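Local structure of Svp1-like protein 2 (4V16) at residues A[173-187]-A[196-210]. The protein probably binds phosphoinositides such as phosphatidylinositol 3,5-bisphosphate through its beta-propeller and so associates with membranes. Residues are numbered along the deposited sequence; the frame is centred on the assembly and turned at random.
Sequences VLVKAHANPVKMVRL and TCSQDGTLIRVFQTD
Strand 182-187 runs antiparallel to strand 196-198, their axes 152° apart, with Val185 facing Thr196 in a non-hydrogen-bonded pair and Lys183 N giving a nearly straight 2.9 Å bond to Cys197 O. Strand 203-208 follows in the same sheet, and strand 173-176, the last of the preceding sheet, lies over it. There Val175 sets CG1 over the face of the Phe207 ring, 3.9 Å from its centroid, a CH-pi contact between a branched chain and a flat ring; the small methyl of Ala177 touches both Thr196 CG2 and CE1 of that ring. The His178 ring reaches from the linker onto residues 196-198: CG is anti to the carbonyl carbon (chi1 -64°), which brings the imidazole to Thr196, whose CG2 meets NE2 at the ring edge at 3.3 Å, while Ser198 OG lies over one face. With an alanine here, the Thr196 methyl and the Ser198 hydroxyl would probably lose the flat ring packed against them, opening a gap beside strand 196-198. Arg205, extended from CG to NE, is long enough for NH1 to donate to Ala177 O at 2.7 Å, in the carbonyl plane though bent at the hydrogen. At the far turn Asn180 ND2 makes a weak bond to Asp200 OD2, the two planes nearly perpendicular. Aliphatic and aromatic packing between successive propeller blades thus gives way to polar contacts that hold the linker 177-181 against the first WD repeat's own strand 203-208 and the turn after Ser198.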
ATOM      1  N   VAL A 173     -14.947 -14.140   5.920  1.00 50.70           N
ATOM      2  CA  VAL A 173     -15.732 -13.215   6.732  1.00 43.04           C
ATOM      3  C   VAL A 173     -16.200 -12.001   5.935  1.00 38.93           C
ATOM      4  O   VAL A 173     -15.430 -11.406   5.183  1.00 47.77           O
ATOM      5  CB  VAL A 173     -14.919 -12.719   7.946  1.00 42.60           C
ATOM      6  CG1 VAL A 173     -15.769 -11.814   8.826  1.00 45.06           C
ATOM      7  CG2 VAL A 173     -14.389 -13.894   8.750  1.00 44.50           C
ATOM      8  N   LEU A 174     -17.466 -11.636   6.119  1.00 43.60           N
ATOM      9  CA  LEU A 174     -18.023 -10.423   5.529  1.00 38.91           C
ATOM     10  C   LEU A 174     -18.239  -9.387   6.626  1.00 40.16           C
ATOM     11  O   LEU A 174     -18.763  -9.707   7.696  1.00 43.88           O
ATOM     12  CB  LEU A 174     -19.334 -10.730   4.803  1.00 36.14           C
ATOM     13  CG  LEU A 174     -20.064  -9.545   4.163  1.00 52.99           C
ATOM     14  CD1 LEU A 174     -20.738  -9.982   2.870  1.00 55.17           C
ATOM     15  CD2 LEU A 174     -21.095  -8.945   5.116  1.00 53.59           C
ATOM     16  N   VAL A 175     -17.834  -8.150   6.357  1.00 36.84           N
ATOM     17  CA  VAL A 175     -17.906  -7.080   7.348  1.00 37.65           C
ATOM     18  C   VAL A 175     -18.556  -5.828   6.779  1.00 38.73           C
ATOM     19  O   VAL A 175     -18.073  -5.263   5.799  1.00 42.21           O
ATOM     20  CB  VAL A 175     -16.505  -6.706   7.872  1.00 36.01           C
ATOM     21  CG1 VAL A 175     -16.604  -5.639   8.957  1.00 36.17           C
ATOM     22  CG2 VAL A 175     -15.784  -7.936   8.399  1.00 36.82           C
ATOM     23  N   LYS A 176     -19.648  -5.397   7.400  1.00 40.26           N
ATOM     24  CA  LYS A 176     -20.239  -4.105   7.079  1.00 44.65           C
ATOM     25  C   LYS A 176     -19.366  -3.010   7.685  1.00 40.91           C
ATOM     26  O   LYS A 176     -19.587  -2.580   8.817  1.00 40.82           O
ATOM     27  CB  LYS A 176     -21.664  -4.016   7.600  1.00 38.65           C
ATOM     28  N   ALA A 177     -18.369  -2.568   6.924  1.00 36.51           N
ATOM     29  CA  ALA A 177     -17.345  -1.667   7.441  1.00 34.04           C
ATOM     30  C   ALA A 177     -17.854  -0.238   7.621  1.00 36.30           C
ATOM     31  O   ALA A 177     -17.593   0.392   8.646  1.00 43.02           O
ATOM     32  CB  ALA A 177     -16.136  -1.675   6.524  1.00 30.93           C
ATOM     33  N   HIS A 178     -18.573   0.271   6.625  1.00 31.15           N
ATOM     34  CA  HIS A 178     -19.049   1.651   6.651  1.00 32.86           C
ATOM     35  C   HIS A 178     -20.405   1.805   5.971  1.00 35.68           C
ATOM     36  O   HIS A 178     -20.817   0.955   5.179  1.00 32.79           O
ATOM     37  CB  HIS A 178     -18.038   2.577   5.970  1.00 32.90           C
ATOM     38  CG  HIS A 178     -16.718   2.659   6.671  1.00 37.03           C
ATOM     39  ND1 HIS A 178     -16.464   3.568   7.675  1.00 34.33           N
ATOM     40  CD2 HIS A 178     -15.569   1.965   6.495  1.00 39.62           C
ATOM     41  CE1 HIS A 178     -15.220   3.422   8.096  1.00 36.43           C
ATOM     42  NE2 HIS A 178     -14.655   2.455   7.396  1.00 38.68           N
ATOM     43  N   ALA A 179     -21.093   2.898   6.287  1.00 37.86           N
ATOM     44  CA  ALA A 179     -22.335   3.246   5.610  1.00 42.50           C
ATOM     45  C   ALA A 179     -22.029   3.683   4.182  1.00 44.15           C
ATOM     46  O   ALA A 179     -22.610   3.173   3.224  1.00 54.10           O
ATOM     47  CB  ALA A 179     -23.063   4.343   6.360  1.00 43.09           C
ATOM     48  N   ASN A 180     -21.112   4.635   4.053  1.00 38.81           N
ATOM     49  CA  ASN A 180     -20.638   5.077   2.750  1.00 40.57           C
ATOM     50  C   ASN A 180     -19.630   4.082   2.182  1.00 42.78           C
ATOM     51  O   ASN A 180     -19.077   3.271   2.926  1.00 42.78           O
ATOM     52  CB  ASN A 180     -20.016   6.468   2.867  1.00 53.61           C
ATOM     53  CG  ASN A 180     -21.040   7.536   3.200  1.00 63.26           C
ATOM     54  OD1 ASN A 180     -22.166   7.511   2.701  1.00 62.13           O
ATOM     55  ND2 ASN A 180     -20.656   8.479   4.054  1.00 65.37           N
ATOM     56  N   PRO A 181     -19.396   4.127   0.858  1.00 38.65           N
ATOM     57  CA  PRO A 181     -18.452   3.190   0.234  1.00 37.00           C
ATOM     58  C   PRO A 181     -17.035   3.268   0.801  1.00 36.68           C
ATOM     59  O   PRO A 181     -16.510   4.356   1.035  1.00 38.18           O
ATOM     60  CB  PRO A 181     -18.464   3.606  -1.246  1.00 33.81           C
ATOM     61  CG  PRO A 181     -19.152   4.921  -1.299  1.00 38.82           C
ATOM     62  CD  PRO A 181     -20.088   4.950  -0.147  1.00 34.31           C
ATOM     63  N   VAL A 182     -16.435   2.101   1.020  1.00 36.64           N
ATOM     64  CA  VAL A 182     -15.063   2.004   1.503  1.00 32.95           C
ATOM     65  C   VAL A 182     -14.095   2.564   0.471  1.00 35.95           C
ATOM     66  O   VAL A 182     -14.178   2.221  -0.708  1.00 35.11           O
ATOM     67  CB  VAL A 182     -14.683   0.543   1.810  1.00 34.34           C
ATOM     68  CG1 VAL A 182     -13.217   0.435   2.221  1.00 40.29           C
ATOM     69  CG2 VAL A 182     -15.586  -0.023   2.897  1.00 37.99           C
ATOM     70  N   LYS A 183     -13.174   3.414   0.914  1.00 36.64           N
ATOM     71  CA  LYS A 183     -12.223   4.038   0.001  1.00 34.78           C
ATOM     72  C   LYS A 183     -10.946   3.213  -0.121  1.00 38.96           C
ATOM     73  O   LYS A 183     -10.492   2.924  -1.229  1.00 39.53           O
ATOM     74  CB  LYS A 183     -11.882   5.457   0.454  1.00 42.43           C
ATOM     75  CG  LYS A 183     -11.038   6.209  -0.563  1.00 53.10           C
ATOM     76  CD  LYS A 183     -11.011   7.705  -0.299  1.00 53.27           C
ATOM     77  CE  LYS A 183     -10.424   8.457  -1.485  1.00 54.76           C
ATOM     78  NZ  LYS A 183     -11.237   8.294  -2.728  1.00 58.59           N
ATOM     79  N   MET A 184     -10.363   2.842   1.014  1.00 37.24           N
ATOM     80  CA  MET A 184      -9.183   1.989   1.003  1.00 33.76           C
ATOM     81  C   MET A 184      -9.106   1.103   2.236  1.00 35.16           C
ATOM     82  O   MET A 184      -9.911   1.218   3.161  1.00 36.19           O
ATOM     83  CB  MET A 184      -7.909   2.826   0.887  1.00 34.91           C
ATOM     84  CG  MET A 184      -7.681   3.799   2.023  1.00 40.71           C
ATOM     85  SD  MET A 184      -6.079   4.618   1.875  1.00 32.38           S
ATOM     86  CE  MET A 184      -4.976   3.273   2.291  1.00 39.86           C
ATOM     87  N   VAL A 185      -8.113   0.224   2.224  1.00 37.43           N
ATOM     88  CA  VAL A 185      -7.982  -0.833   3.210  1.00 30.77           C
ATOM     89  C   VAL A 185      -6.502  -1.108   3.459  1.00 33.77           C
ATOM     90  O   VAL A 185      -5.686  -0.999   2.544  1.00 33.92           O
ATOM     91  CB  VAL A 185      -8.706  -2.113   2.729  1.00 36.67           C
ATOM     92  CG1 VAL A 185      -8.068  -3.373   3.307  1.00 46.17           C
ATOM     93  CG2 VAL A 185     -10.191  -2.044   3.075  1.00 34.82           C
ATOM     94  N   ARG A 186      -6.162  -1.458   4.696  1.00 38.63           N
ATOM     95  CA  ARG A 186      -4.776  -1.751   5.055  1.00 37.42           C
ATOM     96  C   ARG A 186      -4.666  -2.852   6.102  1.00 33.57           C
ATOM     97  O   ARG A 186      -5.150  -2.710   7.224  1.00 34.48           O
ATOM     98  CB  ARG A 186      -4.078  -0.493   5.576  1.00 34.36           C
ATOM     99  CG  ARG A 186      -3.596   0.466   4.502  1.00 35.49           C
ATOM    100  CD  ARG A 186      -2.505  -0.150   3.634  1.00 39.36           C
ATOM    101  NE  ARG A 186      -1.961   0.820   2.686  1.00 36.65           N
ATOM    102  CZ  ARG A 186      -2.534   1.145   1.531  1.00 37.49           C
ATOM    103  NH1 ARG A 186      -3.676   0.579   1.165  1.00 45.91           N
ATOM    104  NH2 ARG A 186      -1.963   2.040   0.739  1.00 44.11           N
ATOM    105  N   LEU A 187      -4.017  -3.946   5.722  1.00 36.21           N
ATOM    106  CA  LEU A 187      -3.685  -5.011   6.656  1.00 34.24           C
ATOM    107  C   LEU A 187      -2.448  -4.632   7.459  1.00 39.97           C
ATOM    108  O   LEU A 187      -1.537  -3.991   6.933  1.00 39.86           O
ATOM    109  CB  LEU A 187      -3.438  -6.322   5.907  1.00 36.93           C
ATOM    110  CG  LEU A 187      -4.671  -7.094   5.443  1.00 40.54           C
ATOM    111  CD1 LEU A 187      -4.322  -7.998   4.270  1.00 38.80           C
ATOM    112  CD2 LEU A 187      -5.229  -7.910   6.595  1.00 35.24           C
ATOM    113  N   THR A 196      -9.763   0.627   7.985  1.00 35.40           N
ATOM    114  CA  THR A 196     -10.720   0.970   6.931  1.00 36.62           C
ATOM    115  C   THR A 196     -11.110   2.446   6.988  1.00 32.25           C
ATOM    116  O   THR A 196     -11.091   3.056   8.053  1.00 36.61           O
ATOM    117  CB  THR A 196     -12.003   0.116   7.042  1.00 30.37           C
ATOM    118  OG1 THR A 196     -11.651  -1.256   7.257  1.00 35.45           O
ATOM    119  CG2 THR A 196     -12.836   0.223   5.774  1.00 41.70           C
ATOM    120  N   CYS A 197     -11.457   3.014   5.836  1.00 32.66           N
ATOM    121  CA  CYS A 197     -11.995   4.371   5.780  1.00 39.83           C
ATOM    122  C   CYS A 197     -12.947   4.531   4.598  1.00 39.47           C
ATOM    123  O   CYS A 197     -13.071   3.629   3.767  1.00 36.16           O
ATOM    124  CB  CYS A 197     -10.872   5.400   5.678  1.00 33.04           C
ATOM    125  SG  CYS A 197     -10.008   5.388   4.093  1.00 39.89           S
ATOM    126  N   SER A 198     -13.602   5.689   4.528  1.00 41.79           N
ATOM    127  CA  SER A 198     -14.600   5.958   3.494  1.00 39.17           C
ATOM    128  C   SER A 198     -14.306   7.235   2.724  1.00 39.90           C
ATOM    129  O   SER A 198     -13.230   7.821   2.841  1.00 41.91           O
ATOM    130  CB  SER A 198     -15.990   6.058   4.121  1.00 36.73           C
ATOM    131  OG  SER A 198     -16.263   4.924   4.916  1.00 54.40           O
ATOM    132  N   GLN A 199     -15.286   7.660   1.934  1.00 45.53           N
ATOM    133  CA  GLN A 199     -15.191   8.901   1.186  1.00 45.53           C
ATOM    134  C   GLN A 199     -15.144  10.089   2.136  1.00 43.25           C
ATOM    135  O   GLN A 199     -14.441  11.068   1.886  1.00 46.63           O
ATOM    136  CB  GLN A 199     -16.374   9.034   0.229  1.00 50.76           C
ATOM    137  CG  GLN A 199     -16.519   7.867  -0.730  1.00 56.04           C
ATOM    138  CD  GLN A 199     -15.362   7.768  -1.710  1.00 63.96           C
ATOM    139  OE1 GLN A 199     -14.869   8.781  -2.210  1.00 63.11           O
ATOM    140  NE2 GLN A 199     -14.922   6.543  -1.988  1.00 55.68           N
ATOM    141  N   ASP A 200     -15.901   9.998   3.227  1.00 38.15           N
ATOM    142  CA  ASP A 200     -15.919  11.048   4.236  1.00 41.99           C
ATOM    143  C   ASP A 200     -14.527  11.235   4.822  1.00 39.28           C
ATOM    144  O   ASP A 200     -14.063  12.360   5.003  1.00 38.46           O
ATOM    145  CB  ASP A 200     -16.917  10.718   5.350  1.00 47.85           C
ATOM    146  CG  ASP A 200     -18.330  10.519   4.832  1.00 62.32           C
ATOM    147  OD1 ASP A 200     -18.612  10.929   3.686  1.00 57.44           O
ATOM    148  OD2 ASP A 200     -19.161   9.956   5.579  1.00 63.54           O
ATOM    149  N   GLY A 201     -13.864  10.119   5.113  1.00 36.06           N
ATOM    150  CA  GLY A 201     -12.542  10.144   5.709  1.00 35.98           C
ATOM    151  C   GLY A 201     -12.569  10.661   7.134  1.00 42.55           C
ATOM    152  O   GLY A 201     -11.531  11.020   7.692  1.00 38.01           O
ATOM    153  N   THR A 202     -13.759  10.696   7.728  1.00 40.75           N
ATOM    154  CA  THR A 202     -13.923  11.194   9.090  1.00 39.10           C
ATOM    155  C   THR A 202     -13.647  10.104  10.120  1.00 38.06           C
ATOM    156  O   THR A 202     -13.096  10.376  11.187  1.00 40.56           O
ATOM    157  CB  THR A 202     -15.340  11.752   9.315  1.00 36.93           C
ATOM    158  OG1 THR A 202     -16.312  10.795   8.875  1.00 52.33           O
ATOM    159  CG2 THR A 202     -15.530  13.050   8.548  1.00 36.15           C
ATOM    160  N   LEU A 203     -14.029   8.872   9.789  1.00 36.16           N
ATOM    161  CA  LEU A 203     -13.886   7.742  10.702  1.00 35.20           C
ATOM    162  C   LEU A 203     -12.964   6.672  10.129  1.00 35.99           C
ATOM    163  O   LEU A 203     -13.081   6.295   8.962  1.00 38.00           O
ATOM    164  CB  LEU A 203     -15.254   7.131  11.009  1.00 39.19           C
ATOM    165  CG  LEU A 203     -16.346   8.108  11.451  1.00 50.50           C
ATOM    166  CD1 LEU A 203     -17.677   7.386  11.586  1.00 55.15           C
ATOM    167  CD2 LEU A 203     -15.969   8.791  12.757  1.00 46.99           C
ATOM    168  N   ILE A 204     -12.052   6.187  10.967  1.00 35.41           N
ATOM    169  CA  ILE A 204     -11.138   5.113  10.598  1.00 32.64           C
ATOM    170  C   ILE A 204     -11.354   3.925  11.530  1.00 32.69           C
ATOM    171  O   ILE A 204     -10.997   3.978  12.707  1.00 31.27           O
ATOM    172  CB  ILE A 204      -9.669   5.570  10.669  1.00 36.81           C
ATOM    173  CG1 ILE A 204      -9.432   6.733   9.704  1.00 33.18           C
ATOM    174  CG2 ILE A 204      -8.727   4.416  10.340  1.00 34.16           C
ATOM    175  CD1 ILE A 204      -8.193   7.529  10.017  1.00 47.50           C
ATOM    176  N   ARG A 205     -11.940   2.857  10.995  1.00 37.03           N
ATOM    177  CA  ARG A 205     -12.297   1.692  11.800  1.00 35.54           C
ATOM    178  C   ARG A 205     -11.272   0.573  11.659  1.00 32.94           C
ATOM    179  O   ARG A 205     -10.648   0.420  10.610  1.00 33.93           O
ATOM    180  CB  ARG A 205     -13.683   1.181  11.408  1.00 33.41           C
ATOM    181  CG  ARG A 205     -14.796   2.195  11.627  1.00 32.77           C
ATOM    182  CD  ARG A 205     -16.134   1.508  11.845  1.00 41.75           C
ATOM    183  NE  ARG A 205     -17.185   2.459  12.205  1.00 48.65           N
ATOM    184  CZ  ARG A 205     -18.093   2.952  11.363  1.00 51.46           C
ATOM    185  NH1 ARG A 205     -18.108   2.592  10.084  1.00 44.66           N
ATOM    186  NH2 ARG A 205     -19.000   3.812  11.806  1.00 53.32           N
ATOM    187  N   VAL A 206     -11.108  -0.199  12.730  1.00 39.24           N
ATOM    188  CA  VAL A 206     -10.185  -1.331  12.752  1.00 38.58           C
ATOM    189  C   VAL A 206     -10.936  -2.612  13.104  1.00 36.86           C
ATOM    190  O   VAL A 206     -11.643  -2.664  14.109  1.00 38.76           O
ATOM    191  CB  VAL A 206      -9.047  -1.112  13.764  1.00 35.07           C
ATOM    192  CG1 VAL A 206      -8.080  -2.291  13.753  1.00 38.11           C
ATOM    193  CG2 VAL A 206      -8.307   0.181  13.457  1.00 32.52           C
ATOM    194  N   PHE A 207     -10.771  -3.642  12.276  1.00 39.29           N
ATOM    195  CA  PHE A 207     -11.460  -4.915  12.468  1.00 39.46           C
ATOM    196  C   PHE A 207     -10.479  -6.076  12.597  1.00 44.42           C
ATOM    197  O   PHE A 207      -9.366  -6.020  12.068  1.00 38.36           O
ATOM    198  CB  PHE A 207     -12.412  -5.194  11.303  1.00 35.97           C
ATOM    199  CG  PHE A 207     -13.436  -4.122  11.081  1.00 38.21           C
ATOM    200  CD1 PHE A 207     -13.167  -3.053  10.242  1.00 38.17           C
ATOM    201  CD2 PHE A 207     -14.672  -4.191  11.697  1.00 35.15           C
ATOM    202  CE1 PHE A 207     -14.112  -2.067  10.031  1.00 38.30           C
ATOM    203  CE2 PHE A 207     -15.619  -3.208  11.490  1.00 33.34           C
ATOM    204  CZ  PHE A 207     -15.339  -2.145  10.656  1.00 34.76           C
ATOM    205  N   GLN A 208     -10.900  -7.126  13.298  1.00 41.76           N
ATOM    206  CA  GLN A 208     -10.145  -8.376  13.349  1.00 46.47           C
ATOM    207  C   GLN A 208     -10.429  -9.223  12.114  1.00 41.41           C
ATOM    208  O   GLN A 208     -11.584  -9.459  11.769  1.00 45.52           O
ATOM    209  CB  GLN A 208     -10.492  -9.170  14.611  1.00 54.58           C
ATOM    210  CG  GLN A 208      -9.674  -8.795  15.832  1.00 61.88           C
ATOM    211  CD  GLN A 208     -10.065  -9.592  17.062  1.00 69.84           C
ATOM    212  OE1 GLN A 208     -10.552 -10.719  16.958  1.00 76.09           O
ATOM    213  NE2 GLN A 208      -9.859  -9.006  18.236  1.00 65.32           N
ATOM    214  N   THR A 209      -9.374  -9.688  11.455  1.00 41.13           N
ATOM    215  CA  THR A 209      -9.530 -10.520  10.267  1.00 44.93           C
ATOM    216  C   THR A 209     -10.069 -11.907  10.611  1.00 46.31           C
ATOM    217  O   THR A 209     -10.513 -12.641   9.730  1.00 52.79           O
ATOM    218  CB  THR A 209      -8.200 -10.690   9.518  1.00 44.72           C
ATOM    219  OG1 THR A 209      -7.211 -11.223  10.407  1.00 48.24           O
ATOM    220  CG2 THR A 209      -7.723  -9.360   8.971  1.00 38.95           C
ATOM    221  N   ASP A 210     -10.022 -12.261  11.890  1.00 56.79           N
ATOM    222  CA  ASP A 210     -10.484 -13.569  12.341  1.00 53.00           C
ATOM    223  C   ASP A 210     -12.000 -13.685  12.239  1.00 47.92           C
ATOM    224  O   ASP A 210     -12.525 -14.688  11.756  1.00 44.20           O
ATOM    225  CB  ASP A 210     -10.045 -13.823  13.785  1.00 57.07           C
ATOM    226  CG  ASP A 210      -8.573 -13.541  14.007  1.00 78.07           C
ATOM    227  OD1 ASP A 210      -7.790 -13.662  13.040  1.00 77.95           O
ATOM    228  OD2 ASP A 210      -8.201 -13.197  15.148  1.00 90.90           O
TER